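Local coordinates for protein putative alpha KG dependent 2,4-D dioxygenase (Burkholderia xenovorans, PDB 5J92) that binds iron(II) and probably acts as a 2-oxoglutarate-dependent dioxygenase of the TfdA family, at residues R207-S212 and N266-H271; L217-H222 and E240-A245. All blocks are in the same frame, centred on the assembly; numbering follows the deposited sequence.

Interaction 1: residues R207-S212 and N266-H271; sequences RTHPIS and NRALMH. With FE2 (Fe (II) ion), chain E.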
ATOM      1  N   ARG A 207      11.924 -17.098  -6.038  1.00 12.73           N
ATOM      2  CA  ARG A 207      11.578 -18.509  -6.034  1.00 17.32           C
ATOM      3  C   ARG A 207      11.597 -19.083  -7.440  1.00 20.90           C
ATOM      4  O   ARG A 207      11.391 -18.375  -8.427  1.00 22.64           O
ATOM      5  CB  ARG A 207      10.180 -18.726  -5.444  1.00 19.83           C
ATOM      6  CG  ARG A 207       9.819 -17.786  -4.303  1.00 19.42           C
ATOM      7  CD  ARG A 207       8.568 -18.282  -3.606  1.00 20.26           C
ATOM      8  NE  ARG A 207       8.868 -19.503  -2.868  1.00 22.39           N
ATOM      9  CZ  ARG A 207       8.043 -20.108  -2.017  1.00 22.77           C
ATOM     10  NH1 ARG A 207       8.442 -21.212  -1.399  1.00 28.40           N
ATOM     11  NH2 ARG A 207       6.840 -19.616  -1.774  1.00 16.22           N
ATOM     12  N   THR A 208      11.801 -20.396  -7.513  1.00 20.10           N
ATOM     13  CA  THR A 208      11.639 -21.148  -8.749  1.00 21.91           C
ATOM     14  C   THR A 208      10.618 -22.249  -8.512  1.00 19.93           C
ATOM     15  O   THR A 208      10.814 -23.113  -7.653  1.00 22.16           O
ATOM     16  CB  THR A 208      12.964 -21.735  -9.228  1.00 21.69           C
ATOM     17  OG1 THR A 208      13.886 -20.669  -9.467  1.00 22.30           O
ATOM     18  CG2 THR A 208      12.744 -22.514 -10.511  1.00 24.48           C
ATOM     19  N   HIS A 209       9.538 -22.213  -9.267  1.00 15.45           N
ATOM     20  CA  HIS A 209       8.440 -23.133  -9.025  1.00 18.37           C
ATOM     21  C   HIS A 209       8.819 -24.543  -9.465  1.00 23.94           C
ATOM     22  O   HIS A 209       9.385 -24.723 -10.547  1.00 25.21           O
ATOM     23  CB  HIS A 209       7.180 -22.672  -9.762  1.00 17.44           C
ATOM     24  CG  HIS A 209       5.929 -23.297  -9.238  1.00 18.70           C
ATOM     25  ND1 HIS A 209       5.505 -24.550  -9.626  1.00 19.40           N
ATOM     26  CD2 HIS A 209       5.035 -22.861  -8.319  1.00 18.85           C
ATOM     27  CE1 HIS A 209       4.395 -24.856  -8.978  1.00 19.60           C
ATOM     28  NE2 HIS A 209       4.091 -23.850  -8.172  1.00 20.81           N
ATOM     29  N   PRO A 210       8.517 -25.561  -8.653  1.00 25.24           N
ATOM     30  CA  PRO A 210       8.938 -26.929  -8.998  1.00 28.53           C
ATOM     31  C   PRO A 210       8.146 -27.562 -10.137  1.00 27.23           C
ATOM     32  O   PRO A 210       8.670 -28.469 -10.793  1.00 25.64           O
ATOM     33  CB  PRO A 210       8.732 -27.704  -7.689  1.00 27.36           C
ATOM     34  CG  PRO A 210       7.730 -26.922  -6.919  1.00 26.35           C
ATOM     35  CD  PRO A 210       7.759 -25.496  -7.391  1.00 24.40           C
ATOM     36  N   ILE A 211       6.927 -27.107 -10.413  1.00 24.73           N
ATOM     37  CA  ILE A 211       6.131 -27.673 -11.505  1.00 26.96           C
ATOM     38  C   ILE A 211       6.401 -26.950 -12.814  1.00 25.42           C
ATOM     39  O   ILE A 211       6.665 -27.581 -13.839  1.00 27.49           O
ATOM     40  CB  ILE A 211       4.625 -27.629 -11.153  1.00 27.34           C
ATOM     41  CG1 ILE A 211       4.324 -28.464  -9.909  1.00 27.65           C
ATOM     42  CG2 ILE A 211       3.756 -28.095 -12.347  1.00 29.28           C
ATOM     43  CD1 ILE A 211       2.872 -28.350  -9.438  1.00 24.25           C
ATOM     44  N   SER A 212       6.329 -25.618 -12.803  1.00 24.65           N
ATOM     45  CA  SER A 212       6.396 -24.834 -14.032  1.00 24.85           C
ATOM     46  C   SER A 212       7.772 -24.263 -14.336  1.00 24.19           C
ATOM     47  O   SER A 212       7.982 -23.783 -15.453  1.00 23.52           O
ATOM     48  CB  SER A 212       5.410 -23.665 -13.973  1.00 23.51           C
ATOM     49  OG  SER A 212       5.803 -22.773 -12.954  1.00 26.15           O
ATOM     50  N   ASN A 266       0.221 -21.107  -2.980  1.00 17.86           N
ATOM     51  CA  ASN A 266       0.923 -20.046  -2.269  1.00 17.16           C
ATOM     52  C   ASN A 266       2.353 -19.846  -2.762  1.00 17.31           C
ATOM     53  O   ASN A 266       2.942 -18.791  -2.506  1.00 17.00           O
ATOM     54  CB  ASN A 266       0.916 -20.333  -0.766  1.00 17.95           C
ATOM     55  CG  ASN A 266      -0.480 -20.264  -0.175  1.00 17.80           C
ATOM     56  OD1 ASN A 266      -0.980 -19.183   0.084  1.00 17.31           O
ATOM     57  ND2 ASN A 266      -1.112 -21.414   0.030  1.00 18.46           N
ATOM     58  N   ARG A 267       2.920 -20.824  -3.473  1.00 21.15           N
ATOM     59  CA  ARG A 267       4.285 -20.715  -3.980  1.00 21.35           C
ATOM     60  C   ARG A 267       4.415 -19.718  -5.120  1.00 23.10           C
ATOM     61  O   ARG A 267       5.543 -19.391  -5.494  1.00 17.99           O
ATOM     62  CB  ARG A 267       4.782 -22.087  -4.449  1.00 20.58           C
ATOM     63  CG  ARG A 267       4.747 -23.152  -3.360  1.00 21.44           C
ATOM     64  CD  ARG A 267       5.002 -24.543  -3.914  1.00 23.63           C
ATOM     65  NE  ARG A 267       3.924 -25.006  -4.786  1.00 21.17           N
ATOM     66  CZ  ARG A 267       3.831 -26.249  -5.244  1.00 23.84           C
ATOM     67  NH1 ARG A 267       4.756 -27.146  -4.906  1.00 25.23           N
ATOM     68  NH2 ARG A 267       2.820 -26.597  -6.034  1.00 22.76           N
ATOM     69  N   ALA A 268       3.293 -19.227  -5.669  1.00 16.77           N
ATOM     70  CA  ALA A 268       3.308 -18.304  -6.794  1.00 16.17           C
ATOM     71  C   ALA A 268       2.467 -17.055  -6.559  1.00 19.47           C
ATOM     72  O   ALA A 268       2.323 -16.246  -7.477  1.00 14.78           O
ATOM     73  CB  ALA A 268       2.803 -19.004  -8.067  1.00 16.28           C
ATOM     74  N   LEU A 269       1.895 -16.880  -5.371  1.00 15.13           N
ATOM     75  CA  LEU A 269       0.878 -15.859  -5.200  1.00 14.47           C
ATOM     76  C   LEU A 269       1.014 -15.152  -3.868  1.00 14.54           C
ATOM     77  O   LEU A 269       1.663 -15.632  -2.936  1.00 15.11           O
ATOM     78  CB  LEU A 269      -0.540 -16.449  -5.256  1.00 17.95           C
ATOM     79  CG  LEU A 269      -0.948 -17.152  -6.539  1.00 18.21           C
ATOM     80  CD1 LEU A 269      -2.089 -18.075  -6.253  1.00 14.69           C
ATOM     81  CD2 LEU A 269      -1.347 -16.071  -7.557  1.00 15.01           C
ATOM     82  N   MET A 270       0.358 -14.002  -3.810  1.00 14.09           N
ATOM     83  CA  MET A 270      -0.154 -13.417  -2.591  1.00 16.84           C
ATOM     84  C   MET A 270      -1.664 -13.377  -2.756  1.00 15.87           C
ATOM     85  O   MET A 270      -2.187 -13.424  -3.881  1.00 13.73           O
ATOM     86  CB  MET A 270       0.403 -12.007  -2.347  1.00 14.08           C
ATOM     87  CG  MET A 270       1.801 -11.975  -1.721  1.00 14.99           C
ATOM     88  SD  MET A 270       2.237 -10.354  -1.080  1.00 15.00           S
ATOM     89  CE  MET A 270       1.942  -9.323  -2.502  1.00 16.15           C
ATOM     90  N   HIS A 271      -2.366 -13.324  -1.636  1.00 14.53           N
ATOM     91  CA  HIS A 271      -3.813 -13.180  -1.710  1.00 16.41           C
ATOM     92  C   HIS A 271      -4.273 -12.342  -0.528  1.00 17.49           C
ATOM     93  O   HIS A 271      -3.539 -12.136   0.441  1.00 15.46           O
ATOM     94  CB  HIS A 271      -4.517 -14.532  -1.705  1.00 16.98           C
ATOM     95  CG  HIS A 271      -4.419 -15.233  -0.392  1.00 20.45           C
ATOM     96  ND1 HIS A 271      -3.284 -15.909   0.007  1.00 20.55           N
ATOM     97  CD2 HIS A 271      -5.294 -15.323   0.635  1.00 20.67           C
ATOM     98  CE1 HIS A 271      -3.470 -16.394   1.220  1.00 21.50           C
ATOM     99  NE2 HIS A 271      -4.684 -16.059   1.618  1.00 23.30           N
TER
HETATM  100 FE   FE2 E 401      -4.546 -16.534   4.007  0.74 46.21          FE
HETATM  101  O   HOH W   1       5.369 -17.362  -2.946  1.00 15.96           O

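Interaction 2: residues L217-H222 and E240-A245; sequences LYLSSH and ELTEFA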
ATOM      1  N   LEU A 217       8.426 -13.636  -7.058  1.00 17.04           N
ATOM      2  CA  LEU A 217       8.800 -12.926  -5.842  1.00 16.86           C
ATOM      3  C   LEU A 217       8.086 -13.521  -4.625  1.00 16.89           C
ATOM      4  O   LEU A 217       6.868 -13.714  -4.641  1.00 15.72           O
ATOM      5  CB  LEU A 217       8.459 -11.430  -5.960  1.00 16.44           C
ATOM      6  CG  LEU A 217       9.228 -10.613  -7.004  1.00 17.19           C
ATOM      7  CD1 LEU A 217       8.652  -9.193  -7.203  1.00 14.43           C
ATOM      8  CD2 LEU A 217      10.702 -10.550  -6.595  1.00 13.33           C
ATOM      9  N   TYR A 218       8.843 -13.795  -3.560  1.00 15.94           N
ATOM     10  CA  TYR A 218       8.248 -14.301  -2.325  1.00 13.22           C
ATOM     11  C   TYR A 218       7.826 -13.125  -1.441  1.00 13.14           C
ATOM     12  O   TYR A 218       8.338 -12.912  -0.341  1.00 15.29           O
ATOM     13  CB  TYR A 218       9.220 -15.218  -1.589  1.00 17.08           C
ATOM     14  CG  TYR A 218       8.546 -16.168  -0.632  1.00 17.91           C
ATOM     15  CD1 TYR A 218       7.191 -16.059  -0.354  1.00 18.23           C
ATOM     16  CD2 TYR A 218       9.259 -17.197  -0.024  1.00 19.00           C
ATOM     17  CE1 TYR A 218       6.557 -16.942   0.498  1.00 18.34           C
ATOM     18  CE2 TYR A 218       8.634 -18.089   0.833  1.00 18.96           C
ATOM     19  CZ  TYR A 218       7.286 -17.958   1.090  1.00 19.38           C
ATOM     20  OH  TYR A 218       6.649 -18.839   1.944  1.00 17.89           O
ATOM     21  N   LEU A 219       6.815 -12.399  -1.906  1.00 10.06           N
ATOM     22  CA  LEU A 219       6.299 -11.280  -1.135  1.00 14.44           C
ATOM     23  C   LEU A 219       5.242 -11.767  -0.151  1.00 15.50           C
ATOM     24  O   LEU A 219       4.568 -12.771  -0.384  1.00 15.05           O
ATOM     25  CB  LEU A 219       5.702 -10.211  -2.056  1.00 13.56           C
ATOM     26  CG  LEU A 219       6.670  -9.638  -3.110  1.00 15.30           C
ATOM     27  CD1 LEU A 219       6.005  -8.510  -3.891  1.00 13.02           C
ATOM     28  CD2 LEU A 219       7.961  -9.161  -2.460  1.00 14.66           C
ATOM     29  N   SER A 220       5.121 -11.052   0.965  1.00 12.74           N
ATOM     30  CA  SER A 220       4.099 -11.363   1.951  1.00 13.43           C
ATOM     31  C   SER A 220       4.116 -10.267   2.995  1.00 13.94           C
ATOM     32  O   SER A 220       5.178  -9.724   3.314  1.00 15.76           O
ATOM     33  CB  SER A 220       4.351 -12.732   2.619  1.00 14.45           C
ATOM     34  OG  SER A 220       3.287 -13.079   3.475  1.00 14.54           O
ATOM     35  N   SER A 221       2.942  -9.973   3.557  1.00 15.64           N
ATOM     36  CA  SER A 221       2.921  -9.061   4.694  1.00 15.50           C
ATOM     37  C   SER A 221       3.808  -9.563   5.828  1.00 16.66           C
ATOM     38  O   SER A 221       4.189  -8.774   6.698  1.00 16.23           O
ATOM     39  CB  SER A 221       1.495  -8.880   5.205  1.00 15.87           C
ATOM     40  OG  SER A 221       1.028 -10.101   5.757  1.00 18.62           O
ATOM     41  N   HIS A 222       4.109 -10.869   5.859  1.00 13.92           N
ATOM     42  CA  HIS A 222       4.955 -11.437   6.900  1.00 14.33           C
ATOM     43  C   HIS A 222       6.418 -11.058   6.739  1.00 15.09           C
ATOM     44  O   HIS A 222       7.161 -11.126   7.719  1.00 15.54           O
ATOM     45  CB  HIS A 222       4.814 -12.963   6.919  1.00 16.62           C
ATOM     46  CG  HIS A 222       3.391 -13.430   6.977  1.00 19.36           C
ATOM     47  ND1 HIS A 222       2.869 -14.345   6.091  1.00 20.25           N
ATOM     48  CD2 HIS A 222       2.383 -13.110   7.825  1.00 19.92           C
ATOM     49  CE1 HIS A 222       1.600 -14.570   6.386  1.00 19.27           C
ATOM     50  NE2 HIS A 222       1.278 -13.828   7.431  1.00 20.90           N
ATOM     51  N   GLU A 240       8.463  -1.067  -2.133  1.00 17.41           N
ATOM     52  CA  GLU A 240       8.420  -0.803  -3.565  1.00 17.34           C
ATOM     53  C   GLU A 240       7.949  -2.034  -4.335  1.00 16.46           C
ATOM     54  O   GLU A 240       7.132  -1.918  -5.257  1.00 17.42           O
ATOM     55  CB  GLU A 240       9.789  -0.335  -4.047  1.00 22.49           C
ATOM     56  CG  GLU A 240       9.822   0.129  -5.499  1.00 32.09           C
ATOM     57  CD  GLU A 240       9.256   1.540  -5.698  1.00 41.54           C
ATOM     58  OE1 GLU A 240       9.007   2.239  -4.686  1.00 46.43           O
ATOM     59  OE2 GLU A 240       9.069   1.950  -6.871  1.00 40.75           O
ATOM     60  N   LEU A 241       8.461  -3.220  -3.976  1.00 13.16           N
ATOM     61  CA  LEU A 241       8.056  -4.449  -4.651  1.00 15.61           C
ATOM     62  C   LEU A 241       6.577  -4.754  -4.425  1.00 14.96           C
ATOM     63  O   LEU A 241       5.876  -5.175  -5.352  1.00 15.93           O
ATOM     64  CB  LEU A 241       8.915  -5.627  -4.178  1.00 16.08           C
ATOM     65  CG  LEU A 241      10.399  -5.560  -4.550  1.00 15.37           C
ATOM     66  CD1 LEU A 241      11.218  -6.671  -3.884  1.00 13.58           C
ATOM     67  CD2 LEU A 241      10.567  -5.593  -6.041  1.00 19.88           C
ATOM     68  N   THR A 242       6.085  -4.560  -3.197  1.00 13.09           N
ATOM     69  CA  THR A 242       4.694  -4.893  -2.899  1.00 12.59           C
ATOM     70  C   THR A 242       3.726  -3.976  -3.636  1.00 11.95           C
ATOM     71  O   THR A 242       2.703  -4.440  -4.156  1.00 13.92           O
ATOM     72  CB  THR A 242       4.453  -4.833  -1.396  1.00 15.43           C
ATOM     73  OG1 THR A 242       5.327  -5.769  -0.759  1.00 20.30           O
ATOM     74  CG2 THR A 242       3.012  -5.200  -1.087  1.00 13.61           C
ATOM     75  N   GLU A 243       4.035  -2.681  -3.705  1.00 10.96           N
ATOM     76  CA  GLU A 243       3.190  -1.790  -4.490  1.00 14.74           C
ATOM     77  C   GLU A 243       3.214  -2.199  -5.952  1.00 15.10           C
ATOM     78  O   GLU A 243       2.166  -2.271  -6.605  1.00 11.51           O
ATOM     79  CB  GLU A 243       3.631  -0.333  -4.346  1.00 16.63           C
ATOM     80  CG  GLU A 243       2.825   0.623  -5.260  1.00 22.06           C
ATOM     81  CD  GLU A 243       3.258   2.087  -5.168  1.00 27.70           C
ATOM     82  OE1 GLU A 243       4.102   2.414  -4.304  1.00 28.21           O
ATOM     83  OE2 GLU A 243       2.729   2.917  -5.947  1.00 29.30           O
ATOM     84  N   PHE A 244       4.404  -2.504  -6.470  1.00 13.84           N
ATOM     85  CA  PHE A 244       4.521  -2.881  -7.872  1.00 13.71           C
ATOM     86  C   PHE A 244       3.737  -4.156  -8.167  1.00 13.60           C
ATOM     87  O   PHE A 244       2.938  -4.202  -9.112  1.00 12.58           O
ATOM     88  CB  PHE A 244       5.995  -3.061  -8.251  1.00 15.08           C
ATOM     89  CG  PHE A 244       6.183  -3.517  -9.672  1.00 13.89           C
ATOM     90  CD1 PHE A 244       6.192  -2.595 -10.708  1.00 19.09           C
ATOM     91  CD2 PHE A 244       6.303  -4.864  -9.969  1.00 14.39           C
ATOM     92  CE1 PHE A 244       6.335  -3.012 -12.041  1.00 20.53           C
ATOM     93  CE2 PHE A 244       6.439  -5.293 -11.289  1.00 18.27           C
ATOM     94  CZ  PHE A 244       6.462  -4.362 -12.325  1.00 17.18           C
ATOM     95  N   ALA A 245       3.910  -5.184  -7.325  1.00 11.05           N
ATOM     96  CA  ALA A 245       3.369  -6.514  -7.591  1.00 12.76           C
ATOM     97  C   ALA A 245       1.864  -6.613  -7.374  1.00 12.14           C
ATOM     98  O   ALA A 245       1.272  -7.642  -7.720  1.00 15.13           O
ATOM     99  CB  ALA A 245       4.086  -7.558  -6.724  1.00 14.30           C
TER

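Interaction 1: residues R207-S212 and N266-H271
His209 and Arg267 mark the closest backbone approach, their CA atoms 7.0 Å apart, where the loop leaving strand 201-208 passes the turn before strand 269-273. That second strand belongs to the double-stranded beta-helix of the Fe(II)/2-oxoglutarate dioxygenases, so the contact fastens an outer loop to the core that carries the metal. The Arg267 side chain is bent at chi3 (-67°), which brings one face of its guanidinium against the CE1-NE2 side of the His209 ring. The two planes stand 67° apart, with His209 NE2 3.6 Å from Arg267 NE. Asp265 bridges the two: its OD1 forms a salt bridge with Arg267 NE, its OD2 a hydrogen bond with His209 NE2. On the far side of the imidazole, ND1 accepts the backbone N-H of Ile211 (3.0 Å, 153° at the hydrogen), a pattern consistent with a neutral ring protonated on NE2. Pro210 and Ile211 add apolar contacts, Pro210 CG lying 3.6 Å from Arg267 NH1 and Ile211 CD1 3.8 Å from Arg267 NH2. Elsewhere, Arg267 CB lies over one face of the Arg207 guanidinium, and Arg207 NH2 is 3.5 Å from Arg267 CA. At the edge of that group, in its plane, a water accepts from Arg207 NH2 (2.9 Å) and donates to Asn266 O. Asn266 OD1 in turn holds the backbone N of the iron ligand Asp124. Farther along the strand, His271 completes the facial triad of two histidines and one carboxylate with His122 and Asp124, its NE2 2.4 Å from the iron.

Interaction 2: residues L217-H222 and E240-A245
Ser220 OG is gripped by several groups: it is hydrogen-bonded to Ser123 N and Ser126 OG, and weakly by the N-H of His222 (3.4 Å). Its CB bond points away from the helix, whereas the neighbouring Leu219 turns toward it. The loop joins strands 215-217 and 223-226, and it meets residues 240-245 of helix 231-245 through a few aliphatic groups. Leu219 is the principal one. Its CG is anti to the carbonyl carbon (chi1 -58°), which sends the isobutyl fork at the helix and across the Leu241 side chain at about a right angle. One prong, Leu219 CD1, packs 3.6 Å from Leu241 O, touches Ala245 CB at 3.6 Å and lies near Thr242 CA; the other, CD2, is 4.0 Å from Leu241 CB. Leu217 adds a looser tip-to-tip contact, its CD1 4.2 Å from Leu241 CD2. An inverse gamma turn centred on Tyr218 separates these two leucines, and both still point toward the helix. Met154 and Leu205 close around Leu219. On the helix, Glu240 and Glu243 form salt bridges with Arg274 and Arg272 of the second subunit, while Thr242 OG1 bonds to Leu238 O. The chemistry therefore implies a division of labour: shape and apolar burial hold loop and helix together, while the Ser220 hydroxyl, Thr242 OG1 and the Glu240 and Glu243 carboxylates bond to other partners.

Interaction 2 is nested along the chain inside the loop closed by interaction 1, and their centres lie about 13 Å apart. They also touch directly: Met270 CG comes within 3.2 Å of Leu219 O, and the Arg207 guanidinium makes a cation-pi contact with Tyr218, Arg207 NH2 lying 3.3 Å from Tyr218 CZ. Both converge on Ser123, which sits between the iron ligands His122 and Asp124: Asn266 O of interaction 1 takes its hydroxyl, while Ser220 OG of interaction 2 bonds its backbone N. Interaction 1 supplies the ligand His271 itself. The leucine packing of interaction 2 lies behind the site, the Leu219 side chain about 13 Å from the iron, but its loop reaches His122 through Ser220 and Ser221.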